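Local coordinates for putative transcriptional regulator (Streptomyces coelicolor A3, PDB 2RA5), which probably acts as a GntR-family DNA-binding transcription factor, whose UTRA domain holds a tartaric acid molecule in the crystal, at residues A[120-124]-A[125-129]; A[192-196]-A[197-201]. All coordinates share one frame; numbering follows the deposited sequence.

Interaction 1. Residues A[120-124]-A[125-129]; sequences EIAAA and LGVAE
At the end of helix 119-125, Leu125 N donates to Ile121 O over 3.0 Å as the last regular helical bond, and the chain then turns away through Gly126, which has a positive phi of 66°. The carbonyl of Ala122 takes two donors: Val127 N at 3.2 Å, and Gly126 N, whose bond to Ala122 O is weak because its N-H points poorly at the oxygen. The Val127 N to Ala122 O bond is a 6→1 bond, joining residues five positions apart. With the positive-phi glycine it makes a Schellman-type C-cap, though the 5→2 bond of the full motif is not made, Gly126 N lying 3.6 Å from Ala123 O.

The methyl of Ala122 sits against the outgoing chain, with its CB 3.7 Å from Glu129 N and 4.4 Å from Val127 CG2. This apolar touch between the residues that bracket the turn is the usual companion of the 6→1 bond. One turn apart on the helix, Ile121 and Leu125 lie side by side and point the same way. With CG1 beside the backbone N (chi1 -65°), Ile121 CG2 is the branch turned to the carbonyl side, where it meets Leu125 CD2 at 3.8 Å. Both side chains also touch Tyr153, and Leu125 reaches Phe227 and Val133.

The helix thus stops with its late carbonyls of Ile121 and Ala122 bonded within the turn, while its apolar side chains stay packed on the sheet.

Interaction 2. Residues A[192-196]-A[197-201]; sequences RAATS and GEAER
From the end of strand 184-193 at Arg192 and Ala193, the chain passes through Ala194 into helix 196-202, with Thr195 at the N-cap position; the first turn is closed by Ala199 N bonding to Thr195 O and Glu200 N to Ser196 O, both at 2.9 Å. The hydroxyl of Thr195 reaches the helix start through a water, which lies 2.7 Å from Thr195 OG1 and accepts a bond from Gly197 N at 3.1 Å.

Glu198 turns back across the loop. Its CG lies between the backbone N and the carbonyl carbon (chi1 44°), which carries the chain past Ala194, where CG comes 3.9 Å from Ala194 CB, and on to Arg192. There OE2 forms a short salt bridge with Arg192 NH2, 2.5 Å away, approached from the syn side but 32° out of the carboxylate plane. OE2 sits at the edge of the guanidinium, near its plane, and the two flat groups are 15° from parallel though the side chains cross at about a right angle. Thr195 CG2 lies against the same oxygen at 3.3 Å. An alanine in place of Glu198 would probably leave the Arg192 guanidinium without this carboxylate and free to turn.

Ala194 also packs on Ala199, and with Glu198 on Leu210. This is a strand-to-helix turn with a water-linked threonine at the N-cap position, its salt bridge reaching strand 184-193, outermost of the antiparallel sheet within this chain.

Overall arrangement
Both interactions fall in the UTRA domain and sit at helix ends, their centres 25 Å apart and their nearest atoms about 9 Å, without touching. They share the six-stranded antiparallel sheet. Interaction 1 ends helix 119-125 between strands 106-116 and 132-142, and this helix rests on inner strands including 224-232; interaction 2, later in the chain, starts the helix that follows strand 184-193, and its Glu198 touches Thr231 of 224-232. Both are structural junctions joining short helices to the UTRA sheet, and none of their residues belongs to the tartaric acid pocket, Leu125 being about 12 Å from the ligand. Interaction 2 lies beside the subunit contact, where Ala193 packs on Pro209 of the second subunit.

Interaction 1. Residues A[120-124]-A[125-129]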
# COMPACT_ATOMS: atom_id res chain seq x y z
N GLU A 120 -13.00 -8.96 -16.33
CA GLU A 120 -12.41 -8.33 -15.16
C GLU A 120 -13.15 -7.05 -14.78
O GLU A 120 -13.47 -6.82 -13.61
CB GLU A 120 -10.91 -8.04 -15.39
CG GLU A 120 -10.27 -7.15 -14.31
CD GLU A 120 -8.75 -7.14 -14.37
OE1 GLU A 120 -8.18 -7.86 -15.23
OE2 GLU A 120 -8.11 -6.42 -13.56
N ILE A 121 -13.43 -6.22 -15.78
CA ILE A 121 -14.13 -4.97 -15.55
C ILE A 121 -15.57 -5.23 -15.13
O ILE A 121 -16.09 -4.55 -14.25
CB ILE A 121 -14.07 -4.02 -16.76
CG1 ILE A 121 -12.64 -3.56 -17.03
CG2 ILE A 121 -14.97 -2.80 -16.53
CD1 ILE A 121 -12.44 -3.05 -18.44
N ALA A 122 -16.21 -6.21 -15.76
CA ALA A 122 -17.60 -6.53 -15.45
C ALA A 122 -17.70 -7.02 -14.01
O ALA A 122 -18.53 -6.55 -13.21
CB ALA A 122 -18.10 -7.60 -16.40
N ALA A 123 -16.83 -7.95 -13.67
CA ALA A 123 -16.67 -8.40 -12.29
C ALA A 123 -16.50 -7.26 -11.28
O ALA A 123 -17.22 -7.22 -10.28
CB ALA A 123 -15.49 -9.39 -12.19
N ALA A 124 -15.57 -6.34 -11.54
CA ALA A 124 -15.33 -5.25 -10.58
C ALA A 124 -16.58 -4.39 -10.41
O ALA A 124 -17.00 -4.11 -9.30
CB ALA A 124 -14.12 -4.38 -11.00
N LEU A 125 -17.21 -4.04 -11.52
CA LEU A 125 -18.28 -3.05 -11.52
C LEU A 125 -19.67 -3.65 -11.30
O LEU A 125 -20.64 -2.92 -11.04
CB LEU A 125 -18.24 -2.27 -12.84
CG LEU A 125 -17.92 -0.77 -13.00
CD1 LEU A 125 -17.16 -0.14 -11.86
CD2 LEU A 125 -17.14 -0.59 -14.27
N GLY A 126 -19.78 -4.97 -11.41
CA GLY A 126 -21.08 -5.62 -11.33
C GLY A 126 -21.98 -5.25 -12.50
O GLY A 126 -23.14 -4.89 -12.33
N VAL A 127 -21.43 -5.29 -13.71
CA VAL A 127 -22.21 -5.14 -14.93
C VAL A 127 -21.97 -6.37 -15.80
O VAL A 127 -21.15 -7.23 -15.47
CB VAL A 127 -21.86 -3.83 -15.70
CG1 VAL A 127 -22.17 -2.56 -14.83
CG2 VAL A 127 -20.41 -3.86 -16.21
N ALA A 128 -22.70 -6.46 -16.90
CA ALA A 128 -22.54 -7.61 -17.77
C ALA A 128 -21.32 -7.41 -18.65
O ALA A 128 -21.02 -6.28 -19.05
CB ALA A 128 -23.80 -7.82 -18.59
N GLU A 129 -20.61 -8.51 -18.90
CA GLU A 129 -19.59 -8.56 -19.93
C GLU A 129 -20.07 -7.89 -21.18
O GLU A 129 -21.23 -8.06 -21.56
CB GLU A 129 -19.26 -10.00 -20.29
CG GLU A 129 -18.01 -10.54 -19.67
CD GLU A 129 -17.20 -11.35 -20.65
OE1 GLU A 129 -16.84 -10.81 -21.73
OE2 GLU A 129 -16.92 -12.52 -20.35

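Interaction 2. Residues A[192-196]-A[197-201]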
# COMPACT_ATOMS: atom_id res chain seq x y z
N ARG A 192 4.71 -4.45 -9.63
CA ARG A 192 4.90 -5.18 -10.89
C ARG A 192 6.12 -4.67 -11.65
O ARG A 192 6.52 -3.51 -11.49
CB ARG A 192 3.68 -5.01 -11.81
CG ARG A 192 2.68 -6.12 -11.78
CD ARG A 192 1.93 -6.19 -13.10
NE ARG A 192 0.98 -5.09 -13.29
CZ ARG A 192 1.19 -4.02 -14.06
NH1 ARG A 192 0.26 -3.07 -14.16
NH2 ARG A 192 2.33 -3.90 -14.75
N ALA A 193 6.69 -5.52 -12.49
CA ALA A 193 7.59 -5.04 -13.53
C ALA A 193 6.73 -4.43 -14.64
O ALA A 193 5.77 -5.04 -15.09
CB ALA A 193 8.45 -6.16 -14.08
N ALA A 194 7.09 -3.22 -15.05
CA ALA A 194 6.33 -2.49 -16.06
C ALA A 194 6.58 -3.05 -17.44
O ALA A 194 7.72 -3.32 -17.82
CB ALA A 194 6.71 -1.02 -16.04
N THR A 195 5.51 -3.22 -18.21
CA THR A 195 5.67 -3.59 -19.61
C THR A 195 5.90 -2.33 -20.45
O THR A 195 5.68 -1.22 -19.97
CB THR A 195 4.48 -4.43 -20.14
OG1 THR A 195 4.34 -4.22 -21.55
CG2 THR A 195 3.19 -4.05 -19.42
N SER A 196 6.37 -2.51 -21.68
CA SER A 196 6.76 -1.40 -22.55
C SER A 196 5.78 -0.24 -22.53
O SER A 196 6.19 0.92 -22.51
CB SER A 196 6.96 -1.88 -23.99
OG SER A 196 8.22 -2.52 -24.15
N GLY A 197 4.49 -0.56 -22.54
CA GLY A 197 3.45 0.45 -22.60
C GLY A 197 3.52 1.44 -21.45
O GLY A 197 3.76 2.63 -21.67
N GLU A 198 3.33 0.95 -20.23
CA GLU A 198 3.32 1.82 -19.06
C GLU A 198 4.70 2.36 -18.75
O GLU A 198 4.83 3.47 -18.24
CB GLU A 198 2.71 1.11 -17.85
CG GLU A 198 3.19 -0.32 -17.65
CD GLU A 198 2.12 -1.18 -17.01
OE1 GLU A 198 1.01 -0.65 -16.79
OE2 GLU A 198 2.39 -2.37 -16.73
N ALA A 199 5.74 1.58 -19.07
CA ALA A 199 7.11 2.07 -18.94
C ALA A 199 7.32 3.35 -19.77
O ALA A 199 7.90 4.32 -19.27
CB ALA A 199 8.10 0.99 -19.34
N GLU A 200 6.84 3.36 -21.01
CA GLU A 200 6.92 4.56 -21.85
C GLU A 200 6.11 5.74 -21.29
O GLU A 200 6.65 6.83 -21.10
CB GLU A 200 6.48 4.25 -23.29
CG GLU A 200 7.61 3.77 -24.19
CD GLU A 200 7.23 3.80 -25.67
OE1 GLU A 200 6.03 3.65 -25.98
OE2 GLU A 200 8.14 3.98 -26.52
N ARG A 201 4.83 5.50 -21.03
CA ARG A 201 3.92 6.55 -20.55
C ARG A 201 4.49 7.33 -19.37
O ARG A 201 4.18 8.51 -19.18
CB ARG A 201 2.56 5.94 -20.15
CG ARG A 201 1.93 5.02 -21.19
CD ARG A 201 0.73 4.26 -20.62
NE ARG A 201 0.40 3.08 -21.42
CZ ARG A 201 -0.47 2.15 -21.05
NH1 ARG A 201 -1.11 2.27 -19.89
NH2 ARG A 201 -0.71 1.11 -21.84
O HOH W 1 3.79 -3.25 -23.96